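Local coordinates for DUF1254 domain-containing protein (Vibrio parahaemolyticus, PDB 3U07) that is of unknown function but combines a DUF1254 and a DUF1214 family region and carries a signal sequence, consistent with export, at residues Y34-S39 with N230-W235; R205-P210 with V219-C224; M267-E272 with P294-A299. The protein carries 2 engineered substitutions. All coordinates share one frame; numbering follows the deposited sequence.

Contact 1: Y34-S39 with N230-W235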
loop_
_atom_site.group_PDB
_atom_site.type_symbol
_atom_site.label_atom_id
_atom_site.label_comp_id
_atom_site.label_asym_id
_atom_site.label_seq_id
_atom_site.Cartn_x
_atom_site.Cartn_y
_atom_site.Cartn_z
ATOM N N TYR A 34 -21.394 -4.042 -8.618
ATOM C CA TYR A 34 -20.900 -3.204 -7.545
ATOM C C TYR A 34 -19.554 -3.707 -7.014
ATOM O O TYR A 34 -18.663 -2.908 -6.719
ATOM C CB TYR A 34 -21.892 -3.142 -6.383
ATOM C CG TYR A 34 -21.324 -2.388 -5.204
ATOM C CD1 TYR A 34 -21.270 -0.995 -5.202
ATOM C CD2 TYR A 34 -20.767 -3.069 -4.123
ATOM C CE1 TYR A 34 -20.668 -0.298 -4.152
ATOM C CE2 TYR A 34 -20.163 -2.379 -3.068
ATOM C CZ TYR A 34 -20.118 -1.001 -3.091
ATOM O OH TYR A 34 -19.527 -0.329 -2.046
ATOM N N ILE A 35 -19.405 -5.023 -6.881
ATOM C CA ILE A 35 -18.156 -5.576 -6.371
ATOM C C ILE A 35 -16.989 -5.241 -7.306
ATOM O O ILE A 35 -15.876 -4.989 -6.840
ATOM C CB ILE A 35 -18.289 -7.101 -6.120
ATOM C CG1 ILE A 35 -19.160 -7.327 -4.872
ATOM C CG2 ILE A 35 -16.910 -7.731 -5.897
ATOM C CD1 ILE A 35 -19.606 -8.764 -4.668
ATOM N N TYR A 36 -17.235 -5.221 -8.614
ATOM C CA TYR A 36 -16.186 -4.844 -9.568
ATOM C C TYR A 36 -15.870 -3.356 -9.365
ATOM O O TYR A 36 -14.705 -2.951 -9.318
ATOM C CB TYR A 36 -16.653 -5.053 -11.016
ATOM C CG TYR A 36 -15.970 -4.131 -12.015
ATOM C CD1 TYR A 36 -14.678 -4.395 -12.483
ATOM C CD2 TYR A 36 -16.594 -2.958 -12.439
ATOM C CE1 TYR A 36 -14.023 -3.503 -13.345
ATOM C CE2 TYR A 36 -15.950 -2.060 -13.301
ATOM C CZ TYR A 36 -14.667 -2.337 -13.746
ATOM O OH TYR A 36 -14.037 -1.433 -14.575
ATOM N N GLY A 37 -16.920 -2.550 -9.222
ATOM C CA GLY A 37 -16.743 -1.115 -9.050
ATOM C C GLY A 37 -16.199 -0.670 -7.709
ATOM O O GLY A 37 -15.603 0.409 -7.597
ATOM N N TYR A 38 -16.386 -1.510 -6.695
ATOM C CA TYR A 38 -15.934 -1.212 -5.335
ATOM C C TYR A 38 -14.508 -0.679 -5.228
ATOM O O TYR A 38 -14.273 0.370 -4.624
ATOM C CB TYR A 38 -16.058 -2.465 -4.460
ATOM C CG TYR A 38 -15.537 -2.288 -3.050
ATOM C CD1 TYR A 38 -16.327 -1.708 -2.055
ATOM C CD2 TYR A 38 -14.248 -2.698 -2.712
ATOM C CE1 TYR A 38 -15.844 -1.542 -0.753
ATOM C CE2 TYR A 38 -13.756 -2.536 -1.417
ATOM C CZ TYR A 38 -14.556 -1.958 -0.445
ATOM O OH TYR A 38 -14.064 -1.805 0.832
ATOM N N SER A 39 -13.553 -1.403 -5.799
ATOM C CA SER A 39 -12.156 -0.978 -5.721
ATOM C C SER A 39 -11.948 0.416 -6.313
ATOM O O SER A 39 -11.228 1.236 -5.751
ATOM C CB SER A 39 -11.249 -1.994 -6.424
ATOM O OG SER A 39 -11.321 -3.258 -5.786
ATOM N N ASN A 230 -10.860 0.158 -21.452
ATOM C CA ASN A 230 -10.201 -0.836 -22.261
ATOM C C ASN A 230 -9.497 -1.899 -21.387
ATOM O O ASN A 230 -9.582 -3.094 -21.680
ATOM C CB ASN A 230 -9.230 -0.103 -23.123
ATOM C CG ASN A 230 -9.929 0.706 -24.199
ATOM O OD1 ASN A 230 -11.026 0.349 -24.635
ATOM N ND2 ASN A 230 -9.281 1.767 -24.671
ATOM N N ALA A 231 -8.787 -1.485 -20.349
ATOM C CA ALA A 231 -8.125 -2.506 -19.549
ATOM C C ALA A 231 -9.132 -3.420 -18.793
ATOM O O ALA A 231 -8.812 -4.559 -18.448
ATOM C CB ALA A 231 -7.186 -1.867 -18.593
ATOM N N ASP A 232 -10.335 -2.916 -18.518
ATOM C CA ASP A 232 -11.341 -3.692 -17.780
ATOM C C ASP A 232 -12.469 -4.210 -18.657
ATOM O O ASP A 232 -13.519 -4.601 -18.148
ATOM C CB ASP A 232 -11.981 -2.849 -16.674
ATOM C CG ASP A 232 -11.047 -2.569 -15.523
ATOM O OD1 ASP A 232 -9.960 -3.183 -15.464
ATOM O OD2 ASP A 232 -11.410 -1.736 -14.665
ATOM N N LYS A 233 -12.258 -4.217 -19.965
ATOM C CA LYS A 233 -13.287 -4.654 -20.895
ATOM C C LYS A 233 -13.967 -5.962 -20.519
ATOM O O LYS A 233 -15.189 -6.071 -20.601
ATOM C CB LYS A 233 -12.711 -4.759 -22.310
ATOM C CG LYS A 233 -13.741 -5.164 -23.347
ATOM C CD LYS A 233 -13.175 -5.129 -24.757
ATOM C CE LYS A 233 -14.148 -5.767 -25.740
ATOM N NZ LYS A 233 -15.499 -5.143 -25.678
ATOM N N GLN A 234 -13.186 -6.952 -20.107
ATOM C CA GLN A 234 -13.766 -8.238 -19.739
ATOM C C GLN A 234 -14.816 -8.064 -18.643
ATOM O O GLN A 234 -15.845 -8.740 -18.644
ATOM C CB GLN A 234 -12.679 -9.219 -19.278
ATOM C CG GLN A 234 -11.931 -8.791 -18.030
ATOM C CD GLN A 234 -10.817 -7.800 -18.314
ATOM O OE1 GLN A 234 -10.809 -7.119 -19.343
ATOM N NE2 GLN A 234 -9.870 -7.704 -17.388
ATOM N N TRP A 235 -14.570 -7.143 -17.719
ATOM C CA TRP A 235 -15.513 -6.902 -16.632
ATOM C C TRP A 235 -16.651 -5.988 -17.069
ATOM O O TRP A 235 -17.817 -6.254 -16.782
ATOM C CB TRP A 235 -14.797 -6.280 -15.435
ATOM C CG TRP A 235 -13.649 -7.096 -14.930
ATOM C CD1 TRP A 235 -12.328 -6.744 -14.934
ATOM C CD2 TRP A 235 -13.718 -8.392 -14.328
ATOM N NE1 TRP A 235 -11.569 -7.742 -14.367
ATOM C CE2 TRP A 235 -12.398 -8.764 -13.987
ATOM C CE3 TRP A 235 -14.768 -9.275 -14.042
ATOM C CZ2 TRP A 235 -12.098 -9.985 -13.371
ATOM C CZ3 TRP A 235 -14.470 -10.490 -13.429
ATOM C CH2 TRP A 235 -13.142 -10.832 -13.100
#
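The Y36 hydroxyl donates a hydrogen bond to D232, with OH and OD2 2.6 Å apart. It ties the long helix 26-52 to the short link between helices 228-231 and 233-239, a buried packing contact in the helical part of the fold. D232 is the first residue to leave helical geometry after one helix and stands in the N-cap position of the next, although its side chain makes no capping bond; its carboxylate turns instead to the tyrosine. The two flat groups are almost perpendicular, with planes 84° apart, and OD2 lies at the edge of the ring, near its plane. The hydroxyl meets OD2 on the anti side of the carboxylate, 22° out of its plane, while OD1 forms a salt bridge with R287, so each oxygen of D232 has its own partner and the carboxylate is held from two directions.

W235 supplies the apolar half of the contact. With CG anti to the backbone N (chi1 153°), the Y36 ring is carried off its helix toward the W235 backbone, and the two CA atoms are 7.4 Å apart. The ring and the five-membered ring of the indole are slid past each other with centroids 5.5 Å apart, so that they barely overlap. The rest of the indole leads away from Y36, and its NE1 is bonded to the carbonyl oxygen of G291. The closest apolar approach is therefore made at the root of the tryptophan side chain, where W235 CB lies 3.5 Å from Y36 CD1.

Contact 2: R205-P210 with V219-C224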
loop_
_atom_site.group_PDB
_atom_site.type_symbol
_atom_site.label_atom_id
_atom_site.label_comp_id
_atom_site.label_asym_id
_atom_site.label_seq_id
_atom_site.Cartn_x
_atom_site.Cartn_y
_atom_site.Cartn_z
ATOM N N ARG A 205 -10.446 19.035 -13.579
ATOM C CA ARG A 205 -11.610 18.166 -13.431
ATOM C C ARG A 205 -12.700 18.750 -12.545
ATOM O O ARG A 205 -12.439 19.603 -11.700
ATOM C CB ARG A 205 -11.173 16.828 -12.819
ATOM C CG ARG A 205 -10.123 16.063 -13.610
ATOM C CD ARG A 205 -9.465 14.980 -12.758
ATOM N NE ARG A 205 -8.569 14.138 -13.549
ATOM C CZ ARG A 205 -7.335 14.466 -13.911
ATOM N NH1 ARG A 205 -6.807 15.631 -13.551
ATOM N NH2 ARG A 205 -6.631 13.626 -14.651
ATOM N N THR A 206 -13.926 18.285 -12.756
ATOM C CA THR A 206 -15.055 18.686 -11.929
ATOM C C THR A 206 -15.379 17.361 -11.228
ATOM O O THR A 206 -15.883 16.418 -11.838
ATOM C CB THR A 206 -16.246 19.191 -12.780
ATOM O OG1 THR A 206 -16.672 18.164 -13.679
ATOM C CG2 THR A 206 -15.826 20.400 -13.590
ATOM N N TYR A 207 -15.059 17.297 -9.943
ATOM C CA TYR A 207 -15.228 16.085 -9.147
ATOM C C TYR A 207 -16.582 15.836 -8.503
ATOM O O TYR A 207 -17.099 16.690 -7.788
ATOM C CB TYR A 207 -14.176 16.069 -8.039
ATOM C CG TYR A 207 -12.747 16.106 -8.522
ATOM C CD1 TYR A 207 -12.162 14.986 -9.112
ATOM C CD2 TYR A 207 -11.965 17.253 -8.361
ATOM C CE1 TYR A 207 -10.832 15.000 -9.524
ATOM C CE2 TYR A 207 -10.631 17.280 -8.773
ATOM C CZ TYR A 207 -10.073 16.144 -9.350
ATOM O OH TYR A 207 -8.750 16.138 -9.729
ATOM N N PRO A 208 -17.158 14.642 -8.725
ATOM C CA PRO A 208 -18.459 14.304 -8.139
ATOM C C PRO A 208 -18.272 14.231 -6.628
ATOM O O PRO A 208 -17.265 13.698 -6.157
ATOM C CB PRO A 208 -18.762 12.921 -8.724
ATOM C CG PRO A 208 -17.924 12.856 -9.969
ATOM C CD PRO A 208 -16.653 13.529 -9.548
ATOM N N ASP A 209 -19.229 14.762 -5.872
ATOM C CA ASP A 209 -19.151 14.725 -4.414
ATOM C C ASP A 209 -19.615 13.353 -3.941
ATOM O O ASP A 209 -20.743 12.938 -4.218
ATOM C CB ASP A 209 -20.059 15.794 -3.789
ATOM C CG ASP A 209 -19.872 15.915 -2.280
ATOM O OD1 ASP A 209 -19.440 14.931 -1.642
ATOM O OD2 ASP A 209 -20.169 16.995 -1.724
ATOM N N PRO A 210 -18.747 12.620 -3.233
ATOM C CA PRO A 210 -19.141 11.294 -2.749
ATOM C C PRO A 210 -20.351 11.266 -1.805
ATOM O O PRO A 210 -21.066 10.269 -1.735
ATOM C CB PRO A 210 -17.860 10.772 -2.083
ATOM C CG PRO A 210 -17.070 12.018 -1.780
ATOM C CD PRO A 210 -17.317 12.864 -2.990
ATOM N N VAL A 219 -17.856 5.784 -10.213
ATOM C CA VAL A 219 -17.095 4.799 -10.968
ATOM C C VAL A 219 -17.020 5.162 -12.460
ATOM O O VAL A 219 -15.951 5.084 -13.061
ATOM C CB VAL A 219 -17.697 3.383 -10.810
ATOM C CG1 VAL A 219 -17.018 2.407 -11.781
ATOM C CG2 VAL A 219 -17.505 2.898 -9.369
ATOM N N ASN A 220 -18.146 5.546 -13.061
ATOM C CA ASN A 220 -18.148 5.917 -14.481
ATOM C C ASN A 220 -17.266 7.143 -14.716
ATOM O O ASN A 220 -16.630 7.270 -15.763
ATOM C CB ASN A 220 -19.573 6.196 -14.972
ATOM C CG ASN A 220 -20.424 4.940 -15.029
ATOM O OD1 ASN A 220 -19.935 3.832 -14.809
ATOM N ND2 ASN A 220 -21.704 5.107 -15.330
ATOM N N PHE A 221 -17.228 8.042 -13.737
ATOM C CA PHE A 221 -16.400 9.240 -13.829
ATOM C C PHE A 221 -14.915 8.853 -13.879
ATOM O O PHE A 221 -14.160 9.332 -14.730
ATOM C CB PHE A 221 -16.643 10.141 -12.615
ATOM C CG PHE A 221 -15.695 11.300 -12.523
ATOM C CD1 PHE A 221 -15.883 12.436 -13.306
ATOM C CD2 PHE A 221 -14.600 11.248 -11.666
ATOM C CE1 PHE A 221 -14.991 13.510 -13.231
ATOM C CE2 PHE A 221 -13.702 12.311 -11.582
ATOM C CZ PHE A 221 -13.899 13.446 -12.367
ATOM N N VAL A 222 -14.496 7.994 -12.955
ATOM C CA VAL A 222 -13.105 7.556 -12.917
ATOM C C VAL A 222 -12.751 6.750 -14.164
ATOM O O VAL A 222 -11.669 6.907 -14.729
ATOM C CB VAL A 222 -12.828 6.693 -11.672
ATOM C CG1 VAL A 222 -11.436 6.085 -11.758
ATOM C CG2 VAL A 222 -12.955 7.549 -10.420
ATOM N N LEU A 223 -13.671 5.888 -14.582
ATOM C CA LEU A 223 -13.480 5.042 -15.757
ATOM C C LEU A 223 -13.210 5.900 -16.992
ATOM O O LEU A 223 -12.439 5.527 -17.866
ATOM C CB LEU A 223 -14.742 4.205 -15.993
ATOM C CG LEU A 223 -14.792 2.671 -15.871
ATOM C CD1 LEU A 223 -13.604 2.093 -15.151
ATOM C CD2 LEU A 223 -16.084 2.316 -15.164
ATOM N N CYS A 224 -13.856 7.057 -17.041
ATOM C CA CYS A 224 -13.720 7.972 -18.167
ATOM C C CYS A 224 -12.335 8.605 -18.234
ATOM O O CYS A 224 -11.792 8.804 -19.316
ATOM C CB CYS A 224 -14.774 9.084 -18.056
ATOM S SG CYS A 224 -15.054 10.028 -19.592
#
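P208 and F221 have the nearest CA atoms, 7.9 Å apart, where a loop with extended backbone angles from R205 to P208 (phi/psi -66°/139° at P208) passes helix 215-224. F221 is the centre of the contact: with CG anti to its backbone N, its ring projects from the helix toward the loop, and four consecutive loop residues meet it. The pyrrolidine of P208 covers one face in a proline-aromatic CH-pi contact. Its CD sits 3.6 Å from the centroid of the F221 ring and only 7° off the normal, while CG reaches toward the root of the phenyl, 3.7 Å from F221 CG.

The far end of the ring meets the earlier loop residues. The carbonyl oxygen of T206 approaches obliquely, 3.3 Å from F221 CE1, and Y207 CD1 comes within 4.0 Å of F221 CE2. R205 offers its CB at the phenyl edge; the same CB lies over the rim of one face of the Y207 ring. Beyond it, the R205 guanidinium forms salt bridges with D90 and D225, and Y44 of helix 26-52 bonds to the P208 carbonyl oxygen. At the end of the helix segment, C224 is joined to C247 by a disulfide.

Hydrogen bonds between the two segments are absent, so the loop is probably held to F221 mainly by dispersion; the T206 oxygen near CE1 may add a weak electrostatic term, as may the CD hydrogens, which the proline nitrogen should polarise.

Contact 3: M267-E272 with P294-A299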
loop_
_atom_site.group_PDB
_atom_site.type_symbol
_atom_site.label_atom_id
_atom_site.label_comp_id
_atom_site.label_asym_id
_atom_site.label_seq_id
_atom_site.Cartn_x
_atom_site.Cartn_y
_atom_site.Cartn_z
HETATM N N MSE A 267 -21.756 -5.188 -0.541
HETATM C CA MSE A 267 -21.041 -4.915 0.705
HETATM C C MSE A 267 -21.209 -6.057 1.703
HETATM O O MSE A 267 -20.245 -6.457 2.355
HETATM C CB MSE A 267 -21.528 -3.615 1.354
HETATM C CG MSE A 267 -20.835 -2.350 0.868
HETATM SE SE MSE A 267 -18.884 -2.441 0.923
HETATM C CE MSE A 267 -18.608 -2.680 2.825
ATOM N N GLU A 268 -22.432 -6.569 1.834
ATOM C CA GLU A 268 -22.684 -7.675 2.756
ATOM C C GLU A 268 -21.720 -8.804 2.415
ATOM O O GLU A 268 -21.018 -9.319 3.279
ATOM C CB GLU A 268 -24.129 -8.175 2.627
ATOM C CG GLU A 268 -25.175 -7.235 3.207
ATOM C CD GLU A 268 -26.604 -7.690 2.935
ATOM O OE1 GLU A 268 -27.536 -6.940 3.284
ATOM O OE2 GLU A 268 -26.803 -8.790 2.373
ATOM N N HIS A 269 -21.688 -9.170 1.137
ATOM C CA HIS A 269 -20.815 -10.230 0.658
ATOM C C HIS A 269 -19.351 -9.976 1.025
ATOM O O HIS A 269 -18.645 -10.892 1.446
ATOM C CB HIS A 269 -20.940 -10.361 -0.857
ATOM C CG HIS A 269 -20.036 -11.396 -1.447
ATOM N ND1 HIS A 269 -20.291 -12.747 -1.355
ATOM C CD2 HIS A 269 -18.865 -11.278 -2.116
ATOM C CE1 HIS A 269 -19.316 -13.417 -1.943
ATOM N NE2 HIS A 269 -18.437 -12.550 -2.412
ATOM N N LEU A 270 -18.895 -8.738 0.863
ATOM C CA LEU A 270 -17.509 -8.403 1.178
ATOM C C LEU A 270 -17.198 -8.526 2.665
ATOM O O LEU A 270 -16.106 -8.953 3.048
ATOM C CB LEU A 270 -17.168 -6.987 0.711
ATOM C CG LEU A 270 -17.118 -6.720 -0.795
ATOM C CD1 LEU A 270 -16.487 -5.352 -1.017
ATOM C CD2 LEU A 270 -16.306 -7.793 -1.509
ATOM N N VAL A 271 -18.148 -8.136 3.504
ATOM C CA VAL A 271 -17.941 -8.227 4.940
ATOM C C VAL A 271 -17.836 -9.698 5.330
ATOM O O VAL A 271 -16.923 -10.093 6.050
ATOM C CB VAL A 271 -19.103 -7.566 5.713
ATOM C CG1 VAL A 271 -18.915 -7.759 7.208
ATOM C CG2 VAL A 271 -19.161 -6.085 5.381
ATOM N N GLU A 272 -18.759 -10.511 4.829
ATOM C CA GLU A 272 -18.772 -11.937 5.136
ATOM C C GLU A 272 -17.564 -12.703 4.603
ATOM O O GLU A 272 -17.142 -13.696 5.195
ATOM C CB GLU A 272 -20.054 -12.570 4.591
ATOM C CG GLU A 272 -20.000 -14.083 4.474
ATOM C CD GLU A 272 -21.234 -14.665 3.815
ATOM O OE1 GLU A 272 -21.780 -14.019 2.894
ATOM O OE2 GLU A 272 -21.647 -15.777 4.206
ATOM N N PRO A 294 -10.735 -13.169 -9.595
ATOM C CA PRO A 294 -12.099 -12.949 -9.096
ATOM C C PRO A 294 -12.234 -11.572 -8.445
ATOM O O PRO A 294 -11.382 -11.166 -7.649
ATOM C CB PRO A 294 -12.286 -14.088 -8.095
ATOM C CG PRO A 294 -11.454 -15.184 -8.680
ATOM C CD PRO A 294 -10.194 -14.439 -9.075
ATOM N N ARG A 295 -13.310 -10.862 -8.780
ATOM C CA ARG A 295 -13.534 -9.522 -8.247
ATOM C C ARG A 295 -13.766 -9.410 -6.742
ATOM O O ARG A 295 -13.260 -8.472 -6.118
ATOM C CB ARG A 295 -14.696 -8.838 -8.980
ATOM C CG ARG A 295 -14.415 -8.452 -10.435
ATOM C CD ARG A 295 -13.203 -7.542 -10.556
ATOM N NE ARG A 295 -11.951 -8.290 -10.632
ATOM C CZ ARG A 295 -10.751 -7.723 -10.719
ATOM N NH1 ARG A 295 -10.645 -6.400 -10.734
ATOM N NH2 ARG A 295 -9.660 -8.475 -10.800
ATOM N N ASP A 296 -14.521 -10.329 -6.142
ATOM C CA ASP A 296 -14.741 -10.199 -4.704
ATOM C C ASP A 296 -13.442 -10.375 -3.930
ATOM O O ASP A 296 -13.213 -9.684 -2.940
ATOM C CB ASP A 296 -15.838 -11.157 -4.192
ATOM C CG ASP A 296 -15.600 -12.610 -4.565
ATOM O OD1 ASP A 296 -14.595 -12.929 -5.227
ATOM O OD2 ASP A 296 -16.448 -13.444 -4.182
ATOM N N ILE A 297 -12.570 -11.263 -4.396
ATOM C CA ILE A 297 -11.296 -11.463 -3.715
ATOM C C ILE A 297 -10.390 -10.242 -3.959
ATOM O O ILE A 297 -9.744 -9.750 -3.033
ATOM C CB ILE A 297 -10.601 -12.763 -4.193
ATOM C CG1 ILE A 297 -11.525 -13.958 -3.926
ATOM C CG2 ILE A 297 -9.272 -12.953 -3.449
ATOM C CD1 ILE A 297 -11.003 -15.279 -4.432
ATOM N N PHE A 298 -10.352 -9.742 -5.193
ATOM C CA PHE A 298 -9.535 -8.567 -5.499
ATOM C C PHE A 298 -10.004 -7.405 -4.621
ATOM O O PHE A 298 -9.197 -6.648 -4.069
ATOM C CB PHE A 298 -9.688 -8.176 -6.974
ATOM C CG PHE A 298 -8.909 -6.946 -7.360
ATOM C CD1 PHE A 298 -7.538 -7.019 -7.593
ATOM C CD2 PHE A 298 -9.543 -5.709 -7.476
ATOM C CE1 PHE A 298 -6.809 -5.879 -7.934
ATOM C CE2 PHE A 298 -8.821 -4.559 -7.817
ATOM C CZ PHE A 298 -7.450 -4.649 -8.046
ATOM N N ALA A 299 -11.322 -7.279 -4.496
ATOM C CA ALA A 299 -11.934 -6.226 -3.691
ATOM C C ALA A 299 -11.513 -6.284 -2.220
ATOM O O ALA A 299 -11.428 -5.247 -1.556
ATOM C CB ALA A 299 -13.461 -6.313 -3.797
#
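D296 faces H269 with its side chain, beginning at CB, which lies 3.4 Å from H269 NE2 and close to the plane of the imidazole, at its edge. From there the first torsion sets CG between the backbone N and the carbonyl carbon, the crowded position, and 3.6 Å from H269 NE2. The carboxylate is nearly coplanar with the histidine ring, the two planes being 6° apart. OD1 turns back to its own helix, where the backbone N of I297 gives it a weak, strongly bent hydrogen bond. OD2 accepts from H269: NE2 to OD2 is 2.8 Å, the angle at the hydrogen is 161°, and the anti lone pair is the one used.

This histidine-carboxylate hydrogen bond joins helix 253-273 to the first turn of helix 295-305. The axes of the two short segments approach to 10.2 Å and cross at -66°, a distance bridged by side chains. H269 also touches E31 and I35 of helix 26-52, which runs along the same cluster of helices.

Beside the polar pair, L270 fills the apolar part of the crossing. Its CB does not point straight at the other helix, but the side chain bends so that CD2 comes nearest, 3.9 Å from A299 CB. The same methyl lies 3.9 Å from the carbonyl oxygen of D296, one turn earlier on helix 295-305, and L270 also touches E300, the residue after A299.

Contact 1 is wholly buried, contact 3 partly so, and contact 2 lies at the surface. Helix 26-52 is common ground: it supplies one segment of contact 1, and it also touches both segments of contact 2 and both helices of contact 3. Contacts 1 and 3 adjoin, through W235 against R295 and I35 against D296, and each pairs one carboxylate bond with apolar packing, the donor being a phenol in one and an imidazole in the other. Contact 2 meets contact 1 where L223 packs near the Y36 hydroxyl, but relies on a proline over a phenyl face; about 10 Å separates its nearest atoms from contact 3.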